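Local coordinates for Non-structural protein 2 (Human rotavirus C, PDB 2GU0) that probably binds single-stranded RNA, hydrolyses nucleoside and RNA 5'-triphosphates and, as a homooctamer, helps build the viroplasms where the viral genome is replicated and packaged, at residues Y159-F164 / T200-Y205; Y163-K168 / T187-T192. One frame throughout, in Å; residues are numbered along the deposited sequence.

Contact 1 of 2, residues Y159-F164 / T200-Y205; sequences YQDSYF and TAFAAY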
loop_
_atom_site.group_PDB
_atom_site.type_symbol
_atom_site.label_atom_id
_atom_site.label_comp_id
_atom_site.label_asym_id
_atom_site.label_seq_id
_atom_site.Cartn_x
_atom_site.Cartn_y
_atom_site.Cartn_z
ATOM N N TYR A 159 28.530 -25.852 -2.865
ATOM C CA TYR A 159 29.810 -26.339 -3.384
ATOM C C TYR A 159 29.592 -27.401 -4.442
ATOM O O TYR A 159 28.672 -28.215 -4.352
ATOM C CB TYR A 159 30.666 -26.948 -2.275
ATOM C CG TYR A 159 31.910 -27.656 -2.792
ATOM C CD1 TYR A 159 33.080 -26.948 -3.065
ATOM C CD2 TYR A 159 31.906 -29.033 -3.026
ATOM C CE1 TYR A 159 34.216 -27.588 -3.553
ATOM C CE2 TYR A 159 33.033 -29.681 -3.519
ATOM C CZ TYR A 159 34.186 -28.950 -3.779
ATOM O OH TYR A 159 35.308 -29.582 -4.274
ATOM N N GLN A 160 30.450 -27.404 -5.446
ATOM C CA GLN A 160 30.335 -28.395 -6.490
ATOM C C GLN A 160 31.622 -28.591 -7.251
ATOM O O GLN A 160 32.089 -27.682 -7.913
ATOM C CB GLN A 160 29.247 -28.014 -7.486
ATOM C CG GLN A 160 29.045 -29.070 -8.572
ATOM C CD GLN A 160 27.912 -28.745 -9.539
ATOM O OE1 GLN A 160 28.098 -28.041 -10.533
ATOM N NE2 GLN A 160 26.727 -29.256 -9.241
ATOM N N ASP A 161 32.222 -29.761 -7.129
ATOM C CA ASP A 161 33.402 -30.055 -7.914
ATOM C C ASP A 161 32.869 -31.106 -8.895
ATOM O O ASP A 161 31.665 -31.346 -8.940
ATOM C CB ASP A 161 34.539 -30.595 -7.055
ATOM C CG ASP A 161 34.173 -31.860 -6.329
ATOM O OD1 ASP A 161 33.615 -32.777 -6.976
ATOM O OD2 ASP A 161 34.456 -31.933 -5.110
ATOM N N SER A 162 33.730 -31.751 -9.664
ATOM C CA SER A 162 33.232 -32.704 -10.651
ATOM C C SER A 162 32.543 -33.965 -10.148
ATOM O O SER A 162 31.808 -34.603 -10.901
ATOM C CB SER A 162 34.351 -33.097 -11.605
ATOM O OG SER A 162 35.417 -33.662 -10.882
ATOM N N TYR A 163 32.753 -34.327 -8.891
ATOM C CA TYR A 163 32.141 -35.538 -8.378
ATOM C C TYR A 163 31.065 -35.313 -7.352
ATOM O O TYR A 163 30.049 -35.998 -7.377
ATOM C CB TYR A 163 33.197 -36.472 -7.786
ATOM C CG TYR A 163 34.112 -37.081 -8.817
ATOM C CD1 TYR A 163 35.431 -36.622 -8.972
ATOM C CD2 TYR A 163 33.653 -38.083 -9.681
ATOM C CE1 TYR A 163 36.267 -37.140 -9.963
ATOM C CE2 TYR A 163 34.482 -38.605 -10.674
ATOM C CZ TYR A 163 35.787 -38.124 -10.809
ATOM O OH TYR A 163 36.596 -38.609 -11.807
ATOM N N PHE A 164 31.276 -34.363 -6.447
ATOM C CA PHE A 164 30.288 -34.120 -5.406
ATOM C C PHE A 164 29.571 -32.790 -5.509
ATOM O O PHE A 164 29.958 -31.914 -6.285
ATOM C CB PHE A 164 30.939 -34.187 -4.029
ATOM C CG PHE A 164 31.860 -35.346 -3.842
ATOM C CD1 PHE A 164 33.182 -35.270 -4.269
ATOM C CD2 PHE A 164 31.420 -36.498 -3.201
ATOM C CE1 PHE A 164 34.058 -36.320 -4.058
ATOM C CE2 PHE A 164 32.274 -37.548 -2.983
ATOM C CZ PHE A 164 33.610 -37.464 -3.414
ATOM N N THR A 200 39.911 -37.509 -1.196
ATOM C CA THR A 200 40.747 -36.815 -0.224
ATOM C C THR A 200 40.699 -35.296 -0.362
ATOM O O THR A 200 40.677 -34.577 0.633
ATOM C CB THR A 200 42.211 -37.287 -0.322
ATOM O OG1 THR A 200 42.289 -38.665 0.058
ATOM C CG2 THR A 200 43.101 -36.464 0.611
ATOM N N ALA A 201 40.685 -34.800 -1.590
ATOM C CA ALA A 201 40.621 -33.363 -1.769
ATOM C C ALA A 201 39.338 -32.848 -1.103
ATOM O O ALA A 201 39.353 -31.892 -0.326
ATOM C CB ALA A 201 40.632 -33.023 -3.244
ATOM N N PHE A 202 38.229 -33.511 -1.408
ATOM C CA PHE A 202 36.931 -33.149 -0.864
ATOM C C PHE A 202 36.954 -33.240 0.674
ATOM O O PHE A 202 36.439 -32.358 1.372
ATOM C CB PHE A 202 35.877 -34.090 -1.465
ATOM C CG PHE A 202 34.476 -33.805 -1.027
ATOM C CD1 PHE A 202 33.831 -32.636 -1.425
ATOM C CD2 PHE A 202 33.803 -34.696 -0.198
ATOM C CE1 PHE A 202 32.534 -32.360 -1.001
ATOM C CE2 PHE A 202 32.517 -34.431 0.229
ATOM C CZ PHE A 202 31.877 -33.260 -0.171
ATOM N N ALA A 203 37.562 -34.311 1.185
ATOM C CA ALA A 203 37.678 -34.552 2.623
ATOM C C ALA A 203 38.340 -33.356 3.287
ATOM O O ALA A 203 37.911 -32.897 4.347
ATOM C CB ALA A 203 38.509 -35.807 2.871
ATOM N N ALA A 204 39.394 -32.863 2.647
ATOM C CA ALA A 204 40.126 -31.711 3.135
ATOM C C ALA A 204 39.262 -30.481 2.931
ATOM O O ALA A 204 39.234 -29.591 3.772
ATOM C CB ALA A 204 41.428 -31.564 2.376
ATOM N N TYR A 205 38.545 -30.436 1.812
ATOM C CA TYR A 205 37.686 -29.297 1.537
ATOM C C TYR A 205 36.667 -29.079 2.641
ATOM O O TYR A 205 36.506 -27.956 3.107
ATOM C CB TYR A 205 36.930 -29.449 0.216
ATOM C CG TYR A 205 36.028 -28.266 -0.053
ATOM C CD1 TYR A 205 36.515 -27.122 -0.668
ATOM C CD2 TYR A 205 34.707 -28.249 0.411
ATOM C CE1 TYR A 205 35.713 -25.980 -0.810
ATOM C CE2 TYR A 205 33.898 -27.113 0.279
ATOM C CZ TYR A 205 34.410 -25.987 -0.329
ATOM O OH TYR A 205 33.636 -24.864 -0.437
#
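The ring of F202 lies face to face with that of F164, the planes 9° apart and the centroids 4.2 Å apart, while CE2 and CD2 of Y159 lie at the edge of the F202 ring, an oblique pairing, and Y159 turns one face to Y205. These four rings form an aromatic cluster that packs helix 196-209 against the five-stranded antiparallel sheet of the HIT-like C-terminal domain. In the Y159-Y205 stack the planes are 29° apart, and the two side chains pass each other in opposite directions. F202 and Y205 both carry CG anti to the backbone N (chi1 -178° for F202), on the side of segment 159-164. F164 adds a CH-pi contact, its CB sitting over the F202 face 4.2 Å from the ring centroid. F261 meets F202 edge-to-face, and K34 of a second subunit packs on Y159 and D161. The turn between strands 157-160 and 164-170 is organised by D161, whose OD1 accepts from the backbone N of Y163 and of F164, an Asx turn within a wider Asx motif. Its other oxygen, OD2, fixes the far end of the Y159 ring by accepting from Y159 OH at 2.6 Å through the anti lone pair.

Contact 2 of 2, residues Y163-K168 / T187-T192; sequences YFTITK and TINTKT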
loop_
_atom_site.group_PDB
_atom_site.type_symbol
_atom_site.label_atom_id
_atom_site.label_comp_id
_atom_site.label_asym_id
_atom_site.label_seq_id
_atom_site.Cartn_x
_atom_site.Cartn_y
_atom_site.Cartn_z
ATOM N N TYR A 163 32.753 -34.327 -8.891
ATOM C CA TYR A 163 32.141 -35.538 -8.378
ATOM C C TYR A 163 31.065 -35.313 -7.352
ATOM O O TYR A 163 30.049 -35.998 -7.377
ATOM C CB TYR A 163 33.197 -36.472 -7.786
ATOM C CG TYR A 163 34.112 -37.081 -8.817
ATOM C CD1 TYR A 163 35.431 -36.622 -8.972
ATOM C CD2 TYR A 163 33.653 -38.083 -9.681
ATOM C CE1 TYR A 163 36.267 -37.140 -9.963
ATOM C CE2 TYR A 163 34.482 -38.605 -10.674
ATOM C CZ TYR A 163 35.787 -38.124 -10.809
ATOM O OH TYR A 163 36.596 -38.609 -11.807
ATOM N N PHE A 164 31.276 -34.363 -6.447
ATOM C CA PHE A 164 30.288 -34.120 -5.406
ATOM C C PHE A 164 29.571 -32.790 -5.509
ATOM O O PHE A 164 29.958 -31.914 -6.285
ATOM C CB PHE A 164 30.939 -34.187 -4.029
ATOM C CG PHE A 164 31.860 -35.346 -3.842
ATOM C CD1 PHE A 164 33.182 -35.270 -4.269
ATOM C CD2 PHE A 164 31.420 -36.498 -3.201
ATOM C CE1 PHE A 164 34.058 -36.320 -4.058
ATOM C CE2 PHE A 164 32.274 -37.548 -2.983
ATOM C CZ PHE A 164 33.610 -37.464 -3.414
ATOM N N THR A 165 28.531 -32.645 -4.692
ATOM C CA THR A 165 27.756 -31.422 -4.625
ATOM C C THR A 165 27.257 -31.252 -3.202
ATOM O O THR A 165 26.719 -32.185 -2.619
ATOM C CB THR A 165 26.547 -31.472 -5.569
ATOM O OG1 THR A 165 27.000 -31.510 -6.926
ATOM C CG2 THR A 165 25.680 -30.243 -5.383
ATOM N N ILE A 166 27.445 -30.073 -2.625
ATOM C CA ILE A 166 26.956 -29.832 -1.272
ATOM C C ILE A 166 25.763 -28.882 -1.347
ATOM O O ILE A 166 25.857 -27.810 -1.924
ATOM C CB ILE A 166 28.041 -29.203 -0.369
ATOM C CG1 ILE A 166 29.253 -30.118 -0.278
ATOM C CG2 ILE A 166 27.498 -29.004 1.032
ATOM C CD1 ILE A 166 30.319 -29.589 0.650
ATOM N N THR A 167 24.636 -29.281 -0.777
ATOM C CA THR A 167 23.439 -28.447 -0.796
ATOM C C THR A 167 22.978 -28.135 0.614
ATOM O O THR A 167 23.081 -28.974 1.500
ATOM C CB THR A 167 22.304 -29.146 -1.528
ATOM O OG1 THR A 167 22.218 -30.496 -1.067
ATOM C CG2 THR A 167 22.549 -29.125 -3.036
ATOM N N LYS A 168 22.467 -26.930 0.829
ATOM C CA LYS A 168 22.019 -26.546 2.161
ATOM C C LYS A 168 20.596 -26.985 2.512
ATOM O O LYS A 168 19.650 -26.699 1.788
ATOM C CB LYS A 168 22.153 -25.031 2.343
ATOM C CG LYS A 168 21.371 -24.488 3.518
ATOM C CD LYS A 168 21.651 -23.020 3.734
ATOM C CE LYS A 168 22.927 -22.819 4.516
ATOM N NZ LYS A 168 22.817 -23.450 5.866
ATOM N N THR A 187 25.981 -35.253 -2.072
ATOM C CA THR A 187 25.457 -36.306 -2.939
ATOM C C THR A 187 26.396 -36.437 -4.111
ATOM O O THR A 187 26.929 -35.439 -4.563
ATOM C CB THR A 187 24.042 -35.962 -3.478
ATOM O OG1 THR A 187 24.107 -34.788 -4.292
ATOM C CG2 THR A 187 23.085 -35.709 -2.344
ATOM N N ILE A 188 26.622 -37.655 -4.597
ATOM C CA ILE A 188 27.503 -37.846 -5.755
ATOM C C ILE A 188 26.729 -37.493 -7.023
ATOM O O ILE A 188 25.512 -37.690 -7.094
ATOM C CB ILE A 188 28.012 -39.302 -5.868
ATOM C CG1 ILE A 188 26.833 -40.278 -5.799
ATOM C CG2 ILE A 188 29.037 -39.579 -4.787
ATOM C CD1 ILE A 188 27.237 -41.737 -5.700
ATOM N N ASN A 189 27.420 -36.974 -8.026
ATOM C CA ASN A 189 26.738 -36.595 -9.251
ATOM C C ASN A 189 26.489 -37.781 -10.170
ATOM O O ASN A 189 25.646 -37.715 -11.060
ATOM C CB ASN A 189 27.539 -35.519 -9.989
ATOM C CG ASN A 189 27.929 -34.358 -9.084
ATOM O OD1 ASN A 189 27.132 -33.902 -8.275
ATOM N ND2 ASN A 189 29.160 -33.875 -9.224
ATOM N N THR A 190 27.220 -38.866 -9.930
ATOM C CA THR A 190 27.135 -40.084 -10.732
ATOM C C THR A 190 27.568 -41.287 -9.906
ATOM O O THR A 190 28.465 -41.178 -9.069
ATOM C CB THR A 190 28.067 -39.993 -11.935
ATOM O OG1 THR A 190 27.517 -39.096 -12.899
ATOM C CG2 THR A 190 28.273 -41.349 -12.556
ATOM N N LYS A 191 26.949 -42.437 -10.154
ATOM C CA LYS A 191 27.290 -43.652 -9.422
ATOM C C LYS A 191 28.642 -44.209 -9.853
ATOM O O LYS A 191 28.933 -45.382 -9.606
ATOM C CB LYS A 191 26.220 -44.729 -9.632
ATOM C CG LYS A 191 24.877 -44.476 -8.945
ATOM C CD LYS A 191 23.889 -45.605 -9.266
ATOM C CE LYS A 191 22.580 -45.464 -8.501
ATOM N NZ LYS A 191 21.673 -46.626 -8.720
ATOM N N THR A 192 29.463 -43.376 -10.487
ATOM C CA THR A 192 30.782 -43.801 -10.955
ATOM C C THR A 192 31.818 -43.855 -9.828
ATOM O O THR A 192 31.705 -43.141 -8.829
ATOM C CB THR A 192 31.309 -42.862 -12.075
ATOM O OG1 THR A 192 32.501 -43.413 -12.647
ATOM C CG2 THR A 192 31.636 -41.485 -11.518
#
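Strands 164-170 and 182-188 form an antiparallel beta hairpin, and the contact lies at the end where F164 and T165 pair with I188 and T187, away from the connecting loop. T165 and T187 make the hydrogen-bonded pair: T187 N donates to T165 O at 3.2 Å, whereas the return bond from T165 N to T187 O is weak and bent to 131°. Next to it, F164 and I188 form a non-hydrogen-bonded pair with CA atoms 4.7 Å apart. Beyond the last strand residue, N189 N continues the pairing with a bond of 2.9 Å to Y163 O, and the same carbonyl oxygen receives a CA-H...O contact from I188. F164 and I188 share one face of the sheet, where I188 CG2 approaches F164 CD2 at 4.2 Å.

On the face bearing T165 and T187, hydroxyls and the N189 amide meet. Within the five-stranded sheet of the HIT-like domain, strand 182-188 is also paired with 222-227, and the T187 side chain comes within about 4 Å of that of H222, the predicted NTPase and RTPase residue. T165 OG1, set beside its backbone N (chi1 -66°), donates to N189 OD1 at 2.7 Å, in the amide plane and on a lone pair. T149 OG1 bonds to both N189 OD1 and T187 OG1, T152 OG1 also to T187 OG1, and Q160 NE2 to T165 OG1, so a polar network spans the hairpin. At the margin, T192 CG2 lies near the edge of the Y163 ring, though T192 is poorly ordered and its position less certain.

Centred 9 Å apart, the two contacts share Y163, just before strand 164-170, and F164, its first residue. Along the chain come strand 157-160, the D161 turn, strand 164-170, strand 182-188 and then helix 196-209; contact 2 pairs strands 164-170 and 182-188, and contact 1 brings the helix onto Y159 and F164, on either side of the D161 turn. F164 serves both, paired in the sheet through its backbone and facing the helix through its ring. Y159 O and I166 N, 2.8 Å apart, probably hydrogen-bond between the neighbouring strands. The predicted RNA-binding region begins at F202 and includes the predicted catalytic H222, so contact 1 places the start of that region on the sheet carrying H222.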